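Local coordinates for ABC transporter, substrate binding protein (Aeropyrum pernix, PDB 3EAF), which probably captures a small solute outside the cell and delivers it to the membrane components of an ABC importer, at residues A[124-136]-A[157-171]. Sequence-based numbering, arbitrary orientation.
Sequences YSTQACSGLAFLA and SPIGAIKKAAPSLGL
Ser125 and Ser157 meet through one water: the water lies 2.7 Å from Ser157 OG and 3.1 Å from Ser125 OG, bridging residues 124-136 and 157-171 where no direct hydrogen bond joins them. Ser125 OG is also hydrogen-bonded to Thr381 of helix 377-382, so its hydroxyl ties three parts of the chain together. A chi1 of -52° sets this oxygen beside its own backbone N, within reach of the water and close to Pro158 CA. Ser125 CB separately meets Ala161 CB at 3.6 Å. Here the backbones come closest, and the Pro158 ring rests its CB against the first turn of helix 124-136.

From this polar end the interface continues mainly as hydrocarbon and sulfur packing. Cys129 SG touches Ala165 CB at 3.8 Å. Ile162 extends CD1 to Ala128 CB, while its CG2 branch meets Leu132 CD1 at 3.8 Å, the two side chains crossing at about a right angle. Replacing Ile162 with an alanine removes both branches, and Ala128 and Leu132 CD1 would probably face a gap, with Trp204 short of a neighbour. Farther along, Leu132 CB packs on Leu171 CD1 at 3.8 Å, Leu169 spreads its two methyls over Leu132 and Ala133, and Ala136 CB lies 3.3 Å from Leu169 O.

The axes of helix 124-136 and helix 159-165 approach to 8.9 Å, their directions 41° apart. Both segments pack against strands 142-148 and 202-205 of the seven-stranded sheet in this periplasmic-binding-protein fold, through Leu144 and Leu146, and Tyr202 and Trp204. Cohesion between the two segments thus exemplifies apolar side chains filling the seam between neighbouring elements, with polar bridging confined to the end where one water links the two serines.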
loop_
_atom_site.group_PDB
_atom_site.type_symbol
_atom_site.label_atom_id
_atom_site.label_comp_id
_atom_site.label_asym_id
_atom_site.label_seq_id
_atom_site.Cartn_x
_atom_site.Cartn_y
_atom_site.Cartn_z
ATOM N N TYR A 124 5.667 -2.832 -4.544
ATOM C CA TYR A 124 5.370 -1.736 -5.476
ATOM C C TYR A 124 5.749 -1.989 -6.936
ATOM O O TYR A 124 5.078 -1.513 -7.851
ATOM C CB TYR A 124 6.092 -0.466 -5.029
ATOM C CG TYR A 124 5.448 0.304 -3.897
ATOM C CD1 TYR A 124 6.235 0.876 -2.903
ATOM C CD2 TYR A 124 4.060 0.483 -3.832
ATOM C CE1 TYR A 124 5.668 1.608 -1.861
ATOM C CE2 TYR A 124 3.478 1.217 -2.785
ATOM C CZ TYR A 124 4.294 1.772 -1.806
ATOM O OH TYR A 124 3.748 2.492 -0.768
ATOM N N SER A 125 6.846 -2.707 -7.150
ATOM C CA SER A 125 7.358 -2.946 -8.501
ATOM C C SER A 125 6.490 -3.960 -9.256
ATOM O O SER A 125 6.071 -3.700 -10.387
ATOM C CB SER A 125 8.826 -3.384 -8.442
ATOM O OG SER A 125 9.596 -2.476 -7.667
ATOM N N THR A 126 6.211 -5.098 -8.615
ATOM C CA THR A 126 5.281 -6.109 -9.130
ATOM C C THR A 126 3.896 -5.527 -9.383
ATOM O O THR A 126 3.269 -5.839 -10.398
ATOM C CB THR A 126 5.146 -7.290 -8.151
ATOM O OG1 THR A 126 6.447 -7.823 -7.870
ATOM C CG2 THR A 126 4.251 -8.385 -8.728
ATOM N N GLN A 127 3.422 -4.687 -8.458
ATOM C CA GLN A 127 2.172 -3.946 -8.645
ATOM C C GLN A 127 2.231 -3.071 -9.903
ATOM O O GLN A 127 1.331 -3.129 -10.750
ATOM C CB GLN A 127 1.855 -3.080 -7.410
ATOM C CG GLN A 127 1.369 -3.876 -6.192
ATOM C CD GLN A 127 0.843 -2.996 -5.064
ATOM O OE1 GLN A 127 1.222 -3.160 -3.893
ATOM N NE2 GLN A 127 -0.045 -2.076 -5.403
ATOM N N ALA A 128 3.288 -2.266 -10.012
ATOM C CA ALA A 128 3.474 -1.352 -11.144
ATOM C C ALA A 128 3.518 -2.103 -12.472
ATOM O O ALA A 128 2.849 -1.723 -13.430
ATOM C CB ALA A 128 4.739 -0.522 -10.969
ATOM N N CYS A 129 4.298 -3.176 -12.516
ATOM C CA CYS A 129 4.463 -3.938 -13.750
ATOM C C CYS A 129 3.181 -4.679 -14.128
ATOM O O CYS A 129 2.888 -4.842 -15.311
ATOM C CB CYS A 129 5.662 -4.878 -13.649
ATOM S SG CYS A 129 7.247 -3.993 -13.526
ATOM N N SER A 130 2.414 -5.100 -13.121
ATOM C CA SER A 130 1.090 -5.691 -13.334
ATOM C C SER A 130 0.123 -4.701 -13.972
ATOM O O SER A 130 -0.607 -5.050 -14.908
ATOM C CB SER A 130 0.510 -6.215 -12.022
ATOM O OG SER A 130 1.264 -7.316 -11.541
ATOM N N GLY A 131 0.116 -3.471 -13.461
ATOM C CA GLY A 131 -0.727 -2.396 -14.001
ATOM C C GLY A 131 -0.332 -1.986 -15.411
ATOM O O GLY A 131 -1.196 -1.682 -16.243
ATOM N N LEU A 132 0.975 -1.974 -15.681
ATOM C CA LEU A 132 1.494 -1.578 -16.993
ATOM C C LEU A 132 1.256 -2.656 -18.052
ATOM O O LEU A 132 1.008 -2.340 -19.220
ATOM C CB LEU A 132 2.979 -1.213 -16.898
ATOM C CG LEU A 132 3.275 0.085 -16.130
ATOM C CD1 LEU A 132 4.743 0.156 -15.724
ATOM C CD2 LEU A 132 2.852 1.332 -16.935
ATOM N N ALA A 133 1.334 -3.923 -17.631
ATOM C CA ALA A 133 0.966 -5.071 -18.464
ATOM C C ALA A 133 -0.503 -4.995 -18.850
ATOM O O ALA A 133 -0.863 -5.269 -20.006
ATOM C CB ALA A 133 1.262 -6.384 -17.733
ATOM N N PHE A 134 -1.351 -4.622 -17.887
ATOM C CA PHE A 134 -2.764 -4.351 -18.168
ATOM C C PHE A 134 -2.906 -3.319 -19.292
ATOM O O PHE A 134 -3.651 -3.544 -20.253
ATOM C CB PHE A 134 -3.533 -3.873 -16.922
ATOM C CG PHE A 134 -4.808 -3.142 -17.259
ATOM C CD1 PHE A 134 -5.977 -3.847 -17.542
ATOM C CD2 PHE A 134 -4.821 -1.754 -17.363
ATOM C CE1 PHE A 134 -7.145 -3.177 -17.892
ATOM C CE2 PHE A 134 -5.982 -1.075 -17.721
ATOM C CZ PHE A 134 -7.147 -1.783 -17.979
ATOM N N LEU A 135 -2.197 -2.197 -19.161
ATOM C CA LEU A 135 -2.231 -1.125 -20.163
ATOM C C LEU A 135 -1.779 -1.609 -21.536
ATOM O O LEU A 135 -2.427 -1.323 -22.543
ATOM C CB LEU A 135 -1.354 0.056 -19.727
ATOM C CG LEU A 135 -1.954 1.413 -19.327
ATOM C CD1 LEU A 135 -3.233 1.298 -18.530
ATOM C CD2 LEU A 135 -0.915 2.230 -18.570
ATOM N N ALA A 136 -0.664 -2.338 -21.564
ATOM C CA ALA A 136 -0.072 -2.814 -22.816
ATOM C C ALA A 136 -0.973 -3.818 -23.538
ATOM O O ALA A 136 -1.087 -3.785 -24.760
ATOM C CB ALA A 136 1.306 -3.416 -22.559
ATOM N N SER A 157 10.470 4.149 -5.729
ATOM C CA SER A 157 10.675 2.724 -5.411
ATOM C C SER A 157 10.611 1.744 -6.596
ATOM O O SER A 157 11.537 0.939 -6.764
ATOM C CB SER A 157 9.765 2.267 -4.255
ATOM O OG SER A 157 10.051 0.925 -3.884
ATOM N N PRO A 158 9.529 1.784 -7.403
ATOM C CA PRO A 158 9.440 0.825 -8.511
ATOM C C PRO A 158 10.048 1.317 -9.840
ATOM O O PRO A 158 10.045 0.567 -10.828
ATOM C CB PRO A 158 7.931 0.664 -8.680
ATOM C CG PRO A 158 7.400 2.024 -8.389
ATOM C CD PRO A 158 8.327 2.643 -7.352
ATOM N N ILE A 159 10.560 2.549 -9.865
ATOM C CA ILE A 159 11.008 3.178 -11.122
ATOM C C ILE A 159 12.072 2.354 -11.863
ATOM O O ILE A 159 11.929 2.075 -13.057
ATOM C CB ILE A 159 11.450 4.660 -10.917
ATOM C CG1 ILE A 159 10.264 5.527 -10.469
ATOM C CG2 ILE A 159 12.099 5.236 -12.186
ATOM C CD1 ILE A 159 9.080 5.606 -11.469
ATOM N N GLY A 160 13.110 1.927 -11.151
ATOM C CA GLY A 160 14.138 1.069 -11.758
ATOM C C GLY A 160 13.594 -0.206 -12.389
ATOM O O GLY A 160 13.991 -0.583 -13.501
ATOM N N ALA A 161 12.692 -0.879 -11.674
ATOM C CA ALA A 161 12.085 -2.119 -12.156
ATOM C C ALA A 161 11.163 -1.877 -13.351
ATOM O O ALA A 161 11.101 -2.703 -14.266
ATOM C CB ALA A 161 11.332 -2.836 -11.026
ATOM N N ILE A 162 10.452 -0.750 -13.338
ATOM C CA ILE A 162 9.642 -0.344 -14.482
ATOM C C ILE A 162 10.508 -0.169 -15.735
ATOM O O ILE A 162 10.154 -0.672 -16.802
ATOM C CB ILE A 162 8.842 0.949 -14.213
ATOM C CG1 ILE A 162 7.703 0.688 -13.216
ATOM C CG2 ILE A 162 8.255 1.497 -15.515
ATOM C CD1 ILE A 162 7.091 1.967 -12.653
ATOM N N LYS A 163 11.632 0.534 -15.602
ATOM C CA LYS A 163 12.547 0.755 -16.733
ATOM C C LYS A 163 13.129 -0.551 -17.281
ATOM O O LYS A 163 13.249 -0.720 -18.498
ATOM C CB LYS A 163 13.666 1.737 -16.365
ATOM C CG LYS A 163 13.205 3.189 -16.236
ATOM C CD LYS A 163 14.303 4.073 -15.657
ATOM C CE LYS A 163 13.787 5.469 -15.386
ATOM N NZ LYS A 163 14.873 6.456 -15.134
ATOM N N LYS A 164 13.467 -1.475 -16.387
ATOM C CA LYS A 164 14.039 -2.761 -16.791
ATOM C C LYS A 164 13.004 -3.656 -17.475
ATOM O O LYS A 164 13.301 -4.276 -18.499
ATOM C CB LYS A 164 14.685 -3.476 -15.595
ATOM C CG LYS A 164 15.466 -4.747 -15.952
ATOM C CD LYS A 164 16.384 -5.163 -14.802
ATOM C CE LYS A 164 17.074 -6.504 -15.075
ATOM N NZ LYS A 164 17.791 -6.513 -16.374
ATOM N N ALA A 165 11.796 -3.702 -16.915
ATOM C CA ALA A 165 10.717 -4.550 -17.427
ATOM C C ALA A 165 10.041 -3.983 -18.671
ATOM O O ALA A 165 9.491 -4.739 -19.474
ATOM C CB ALA A 165 9.675 -4.787 -16.342
ATOM N N ALA A 166 10.078 -2.658 -18.821
ATOM C CA ALA A 166 9.307 -1.964 -19.856
ATOM C C ALA A 166 9.468 -2.511 -21.292
ATOM O O ALA A 166 8.459 -2.749 -21.957
ATOM C CB ALA A 166 9.556 -0.442 -19.810
ATOM N N PRO A 167 10.722 -2.714 -21.769
ATOM C CA PRO A 167 10.885 -3.255 -23.122
ATOM C C PRO A 167 10.135 -4.567 -23.331
ATOM O O PRO A 167 9.442 -4.715 -24.339
ATOM C CB PRO A 167 12.400 -3.469 -23.233
ATOM C CG PRO A 167 12.979 -2.451 -22.299
ATOM C CD PRO A 167 12.033 -2.450 -21.138
ATOM N N SER A 168 10.240 -5.492 -22.376
ATOM C CA SER A 168 9.594 -6.803 -22.493
ATOM C C SER A 168 8.069 -6.720 -22.413
ATOM O O SER A 168 7.367 -7.677 -22.759
ATOM C CB SER A 168 10.156 -7.791 -21.461
ATOM O OG SER A 168 9.701 -7.508 -20.144
ATOM N N LEU A 169 7.561 -5.569 -21.976
ATOM C CA LEU A 169 6.119 -5.332 -21.904
ATOM C C LEU A 169 5.600 -4.609 -23.148
ATOM O O LEU A 169 4.403 -4.369 -23.274
ATOM C CB LEU A 169 5.761 -4.525 -20.650
ATOM C CG LEU A 169 6.054 -5.058 -19.244
ATOM C CD1 LEU A 169 5.781 -3.981 -18.206
ATOM C CD2 LEU A 169 5.258 -6.324 -18.931
ATOM N N GLY A 170 6.508 -4.260 -24.057
ATOM C CA GLY A 170 6.157 -3.501 -25.250
ATOM C C GLY A 170 5.976 -2.012 -24.992
ATOM O O GLY A 170 5.261 -1.324 -25.728
ATOM N N LEU A 171 6.628 -1.510 -23.947
ATOM C CA LEU A 171 6.526 -0.103 -23.589
ATOM C C LEU A 171 7.876 0.600 -23.708
ATOM O O LEU A 171 8.878 0.138 -23.160
ATOM C CB LEU A 171 5.947 0.058 -22.174
ATOM C CG LEU A 171 4.534 -0.480 -21.912
ATOM C CD1 LEU A 171 4.186 -0.428 -20.427
ATOM C CD2 LEU A 171 3.484 0.254 -22.728
HETATM O O HOH W 1 9.320 -1.480 -4.796
#